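Local structure of putative uronate isomerase (4NAR) at residues A[260-274]-A[408-422]. The protein is of unconfirmed function but belongs to the lactate racemase family and may therefore interconvert the enantiomers of lactate or a related hydroxy acid. Numbering follows the deposited sequence.
Sequences HVKYIDRPLRRAVQV and DSLWIVPGGKYLYDL
Two parallel strand pairs, 261-264 with 419-422 and 270-274 with 409-412, zip these segments together twice, in two different sheets. In the first ladder K262 sits astride L419 and D421, its N giving to L419 O (2.7 Å) and its O taking D421 N. V272 does likewise in the second, its N bonding L410 O with an N-H...O angle of 168° and its O receiving I412 N. K262 also folds over two tyrosines: CB lies on a face of the Y420 ring, 3.7 Å from its centroid, and the bend at chi2 (-61°) carries CE over the Y418 ring, with NZ 4.8 Å from that centroid in a cation-pi contact. V274 CG2 lies over a face of the W411 five-membered ring, 3.7 Å from its centroid, while V272 CG1 reaches CZ3. Beyond the cis-proline P414, G416 N gives a hydrogen bond to Q273 OE1 (2.9 Å), approaching from above the amide plane, and Q273 NE2 gives to a water that Y418 O also holds, bridging the two ladders. A leucine at Q273 would probably leave G416 N without this acceptor and break the water link to Y418. At the far end D408 O receives both R269 N and R270 N, and the poorly ordered R266 reaches D408 OD1 through NH1 (2.6 Å) in a tilted salt bridge. Strand 409-412 edges a five-stranded parallel sheet, with 268-274 between it and strand 302-308, whose I305 and Y307 touch V272; H260 and Y418, at the start of the two-stranded pair, rest on strand 217-227, where Y225 O accepts from H260 NE2 and E227 O pairs with Y418 OH.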
# COMPACT_ATOMS: atom_id res chain seq x y z
N HIS A 260 -2.38 -7.65 -13.87
CA HIS A 260 -2.19 -6.24 -13.51
C HIS A 260 -1.09 -5.50 -14.27
O HIS A 260 -0.74 -4.36 -13.94
CB HIS A 260 -1.99 -6.11 -12.00
CG HIS A 260 -3.17 -6.56 -11.19
ND1 HIS A 260 -3.05 -7.15 -9.95
CD2 HIS A 260 -4.50 -6.50 -11.44
CE1 HIS A 260 -4.24 -7.42 -9.47
NE2 HIS A 260 -5.15 -7.04 -10.36
N VAL A 261 -0.55 -6.12 -15.32
CA VAL A 261 0.43 -5.43 -16.16
C VAL A 261 -0.15 -5.07 -17.54
O VAL A 261 -0.58 -5.94 -18.30
CB VAL A 261 1.74 -6.23 -16.29
CG1 VAL A 261 2.74 -5.49 -17.20
CG2 VAL A 261 2.36 -6.47 -14.93
N LYS A 262 -0.17 -3.76 -17.84
CA LYS A 262 -0.52 -3.25 -19.16
C LYS A 262 0.73 -3.09 -20.02
O LYS A 262 1.76 -2.58 -19.57
CB LYS A 262 -1.21 -1.89 -19.05
CG LYS A 262 -2.57 -1.89 -18.34
CD LYS A 262 -3.58 -2.78 -19.06
CE LYS A 262 -5.00 -2.50 -18.57
NZ LYS A 262 -5.97 -3.49 -19.15
N TYR A 263 0.64 -3.52 -21.28
CA TYR A 263 1.78 -3.41 -22.18
C TYR A 263 1.56 -2.35 -23.24
O TYR A 263 0.44 -2.20 -23.75
CB TYR A 263 2.12 -4.76 -22.82
CG TYR A 263 2.60 -5.78 -21.82
CD1 TYR A 263 1.70 -6.65 -21.20
CD2 TYR A 263 3.95 -5.87 -21.47
CE1 TYR A 263 2.13 -7.59 -20.26
CE2 TYR A 263 4.39 -6.81 -20.53
CZ TYR A 263 3.48 -7.66 -19.93
OH TYR A 263 3.90 -8.59 -19.00
N ILE A 264 2.62 -1.61 -23.55
CA ILE A 264 2.61 -0.65 -24.65
C ILE A 264 3.87 -0.87 -25.47
O ILE A 264 4.82 -1.51 -25.00
CB ILE A 264 2.56 0.80 -24.15
CG1 ILE A 264 3.85 1.15 -23.40
CG2 ILE A 264 1.32 1.02 -23.30
CD1 ILE A 264 3.93 2.60 -22.94
N ASP A 265 3.90 -0.34 -26.68
CA ASP A 265 5.03 -0.61 -27.58
C ASP A 265 5.95 0.59 -27.81
O ASP A 265 7.11 0.43 -28.23
CB ASP A 265 4.51 -1.18 -28.91
CG ASP A 265 3.07 -0.80 -29.17
OD1 ASP A 265 2.82 0.39 -29.46
OD2 ASP A 265 2.20 -1.69 -29.09
N ARG A 266 5.44 1.79 -27.53
CA ARG A 266 6.24 3.00 -27.66
C ARG A 266 6.29 3.70 -26.32
O ARG A 266 5.29 3.73 -25.61
CB ARG A 266 5.59 3.93 -28.68
CG ARG A 266 6.53 4.91 -29.37
CD ARG A 266 5.95 5.32 -30.72
NE ARG A 266 5.02 4.30 -31.21
CZ ARG A 266 3.71 4.50 -31.38
NH1 ARG A 266 3.17 5.69 -31.12
NH2 ARG A 266 2.94 3.50 -31.81
N PRO A 267 7.46 4.26 -25.97
CA PRO A 267 7.57 5.12 -24.78
C PRO A 267 6.56 6.27 -24.84
O PRO A 267 6.27 6.78 -25.93
CB PRO A 267 8.99 5.67 -24.88
CG PRO A 267 9.76 4.57 -25.62
CD PRO A 267 8.77 4.05 -26.63
N LEU A 268 6.02 6.67 -23.69
CA LEU A 268 5.01 7.73 -23.67
C LEU A 268 5.64 9.11 -23.50
O LEU A 268 6.58 9.28 -22.73
CB LEU A 268 4.01 7.50 -22.54
CG LEU A 268 3.15 6.24 -22.59
CD1 LEU A 268 2.22 6.19 -21.38
CD2 LEU A 268 2.37 6.17 -23.91
N ARG A 269 5.11 10.10 -24.22
CA ARG A 269 5.55 11.48 -24.02
C ARG A 269 4.63 12.18 -23.01
O ARG A 269 5.05 13.10 -22.30
CB ARG A 269 5.63 12.23 -25.36
CG ARG A 269 4.94 13.60 -25.35
CD ARG A 269 5.70 14.65 -26.16
NE ARG A 269 7.05 14.90 -25.65
CZ ARG A 269 7.35 15.61 -24.56
NH1 ARG A 269 6.39 16.14 -23.80
NH2 ARG A 269 8.62 15.77 -24.21
N ARG A 270 3.40 11.71 -22.93
CA ARG A 270 2.41 12.26 -22.00
C ARG A 270 1.55 11.14 -21.44
O ARG A 270 1.03 10.30 -22.19
CB ARG A 270 1.51 13.29 -22.70
CG ARG A 270 1.95 14.74 -22.54
CD ARG A 270 1.88 15.53 -23.85
NE ARG A 270 0.55 15.51 -24.46
CZ ARG A 270 -0.39 16.43 -24.26
NH1 ARG A 270 -0.16 17.45 -23.45
NH2 ARG A 270 -1.56 16.32 -24.87
N ALA A 271 1.40 11.12 -20.12
CA ALA A 271 0.49 10.19 -19.46
C ALA A 271 -0.32 10.97 -18.42
O ALA A 271 0.26 11.63 -17.54
CB ALA A 271 1.26 9.04 -18.79
N VAL A 272 -1.64 10.91 -18.54
CA VAL A 272 -2.50 11.49 -17.51
C VAL A 272 -3.03 10.35 -16.64
O VAL A 272 -3.79 9.50 -17.12
CB VAL A 272 -3.68 12.29 -18.09
CG1 VAL A 272 -4.62 12.75 -16.97
CG2 VAL A 272 -3.18 13.50 -18.88
N GLN A 273 -2.62 10.34 -15.38
CA GLN A 273 -3.14 9.39 -14.42
C GLN A 273 -4.43 9.93 -13.80
O GLN A 273 -4.41 10.87 -13.00
CB GLN A 273 -2.08 9.08 -13.35
CG GLN A 273 -0.95 8.19 -13.86
CD GLN A 273 -1.32 6.70 -13.91
OE1 GLN A 273 -2.50 6.34 -13.99
NE2 GLN A 273 -0.30 5.84 -13.89
N VAL A 274 -5.56 9.35 -14.19
CA VAL A 274 -6.86 9.85 -13.76
C VAL A 274 -7.23 9.28 -12.37
O VAL A 274 -7.71 8.15 -12.26
CB VAL A 274 -7.94 9.50 -14.81
CG1 VAL A 274 -9.32 10.00 -14.38
CG2 VAL A 274 -7.52 10.04 -16.18
N ASP A 408 1.38 9.29 -28.91
CA ASP A 408 2.24 9.04 -27.75
C ASP A 408 1.76 9.68 -26.43
O ASP A 408 2.55 10.03 -25.55
CB ASP A 408 3.69 9.42 -28.06
CG ASP A 408 4.33 8.46 -29.07
OD1 ASP A 408 3.76 7.37 -29.29
OD2 ASP A 408 5.41 8.79 -29.62
N SER A 409 0.44 9.83 -26.30
CA SER A 409 -0.16 10.23 -25.04
C SER A 409 -1.11 9.14 -24.55
O SER A 409 -1.56 8.30 -25.33
CB SER A 409 -0.90 11.56 -25.18
OG SER A 409 -0.01 12.56 -25.67
N LEU A 410 -1.42 9.16 -23.26
CA LEU A 410 -2.29 8.15 -22.68
C LEU A 410 -3.15 8.72 -21.55
O LEU A 410 -2.64 9.36 -20.63
CB LEU A 410 -1.48 6.96 -22.18
CG LEU A 410 -1.68 5.61 -22.89
CD1 LEU A 410 -1.44 4.46 -21.93
CD2 LEU A 410 -3.06 5.49 -23.57
N TRP A 411 -4.45 8.45 -21.64
CA TRP A 411 -5.41 8.81 -20.61
C TRP A 411 -5.71 7.53 -19.84
O TRP A 411 -6.41 6.64 -20.33
CB TRP A 411 -6.67 9.36 -21.28
CG TRP A 411 -7.70 9.98 -20.39
CD1 TRP A 411 -8.84 9.38 -19.93
CD2 TRP A 411 -7.72 11.32 -19.89
NE1 TRP A 411 -9.57 10.27 -19.16
CE2 TRP A 411 -8.90 11.47 -19.12
CE3 TRP A 411 -6.85 12.42 -20.00
CZ2 TRP A 411 -9.23 12.66 -18.47
CZ3 TRP A 411 -7.18 13.60 -19.36
CH2 TRP A 411 -8.35 13.71 -18.60
N ILE A 412 -5.14 7.43 -18.64
CA ILE A 412 -5.19 6.20 -17.85
C ILE A 412 -6.31 6.23 -16.83
O ILE A 412 -6.27 7.02 -15.88
CB ILE A 412 -3.84 5.97 -17.11
CG1 ILE A 412 -2.66 6.10 -18.09
CG2 ILE A 412 -3.83 4.61 -16.40
CD1 ILE A 412 -1.31 6.06 -17.39
N VAL A 413 -7.31 5.37 -17.04
CA VAL A 413 -8.42 5.19 -16.11
C VAL A 413 -8.60 3.70 -15.87
O VAL A 413 -8.70 2.94 -16.83
CB VAL A 413 -9.76 5.73 -16.66
CG1 VAL A 413 -10.90 5.48 -15.66
CG2 VAL A 413 -9.67 7.21 -16.99
N PRO A 414 -8.62 3.28 -14.59
CA PRO A 414 -8.40 4.12 -13.41
C PRO A 414 -6.91 4.33 -13.12
O PRO A 414 -6.07 3.43 -13.30
CB PRO A 414 -9.05 3.31 -12.28
CG PRO A 414 -8.85 1.87 -12.72
CD PRO A 414 -8.97 1.89 -14.23
N GLY A 415 -6.58 5.53 -12.65
CA GLY A 415 -5.19 5.89 -12.51
C GLY A 415 -4.48 5.26 -11.32
O GLY A 415 -5.08 5.06 -10.24
N GLY A 416 -3.20 4.96 -11.52
CA GLY A 416 -2.36 4.46 -10.45
C GLY A 416 -2.62 3.02 -10.07
O GLY A 416 -2.09 2.55 -9.06
N LYS A 417 -3.43 2.32 -10.86
CA LYS A 417 -3.79 0.94 -10.54
C LYS A 417 -2.88 -0.07 -11.24
O LYS A 417 -2.18 -0.84 -10.58
CB LYS A 417 -5.26 0.67 -10.87
CG LYS A 417 -6.28 1.51 -10.06
CD LYS A 417 -6.11 1.28 -8.56
CE LYS A 417 -6.85 2.35 -7.75
NZ LYS A 417 -8.33 2.28 -7.82
N TYR A 418 -2.87 -0.04 -12.57
CA TYR A 418 -2.10 -0.99 -13.38
C TYR A 418 -0.63 -0.63 -13.56
O TYR A 418 -0.29 0.54 -13.68
CB TYR A 418 -2.75 -1.15 -14.76
CG TYR A 418 -4.06 -1.87 -14.64
CD1 TYR A 418 -5.20 -1.21 -14.23
CD2 TYR A 418 -4.14 -3.25 -14.88
CE1 TYR A 418 -6.41 -1.87 -14.09
CE2 TYR A 418 -5.35 -3.93 -14.74
CZ TYR A 418 -6.48 -3.23 -14.34
OH TYR A 418 -7.69 -3.88 -14.19
N LEU A 419 0.23 -1.66 -13.57
CA LEU A 419 1.66 -1.52 -13.87
C LEU A 419 1.83 -1.50 -15.39
O LEU A 419 1.31 -2.37 -16.09
CB LEU A 419 2.43 -2.71 -13.33
CG LEU A 419 3.82 -2.57 -12.70
CD1 LEU A 419 4.61 -3.86 -12.92
CD2 LEU A 419 4.58 -1.35 -13.20
N TYR A 420 2.55 -0.51 -15.90
CA TYR A 420 2.82 -0.44 -17.33
C TYR A 420 4.19 -1.03 -17.69
O TYR A 420 5.16 -0.87 -16.94
CB TYR A 420 2.66 0.99 -17.84
CG TYR A 420 1.21 1.31 -18.08
CD1 TYR A 420 0.36 1.64 -17.02
CD2 TYR A 420 0.68 1.24 -19.36
CE1 TYR A 420 -0.98 1.91 -17.24
CE2 TYR A 420 -0.65 1.51 -19.59
CZ TYR A 420 -1.48 1.84 -18.53
OH TYR A 420 -2.81 2.09 -18.78
N ASP A 421 4.24 -1.75 -18.81
CA ASP A 421 5.51 -2.27 -19.31
C ASP A 421 5.59 -2.15 -20.84
O ASP A 421 4.56 -2.01 -21.51
CB ASP A 421 5.74 -3.71 -18.85
CG ASP A 421 7.22 -4.03 -18.61
OD1 ASP A 421 8.09 -3.25 -19.11
OD2 ASP A 421 7.53 -5.05 -17.93
N LEU A 422 6.81 -2.16 -21.37
CA LEU A 422 7.05 -2.14 -22.82
C LEU A 422 6.90 -3.54 -23.41
O LEU A 422 7.53 -4.49 -22.91
CB LEU A 422 8.44 -1.60 -23.15
CG LEU A 422 8.63 -0.10 -23.37
CD1 LEU A 422 10.08 0.20 -23.76
CD2 LEU A 422 7.67 0.41 -24.44
O HOH W 1 -1.40 3.14 -13.49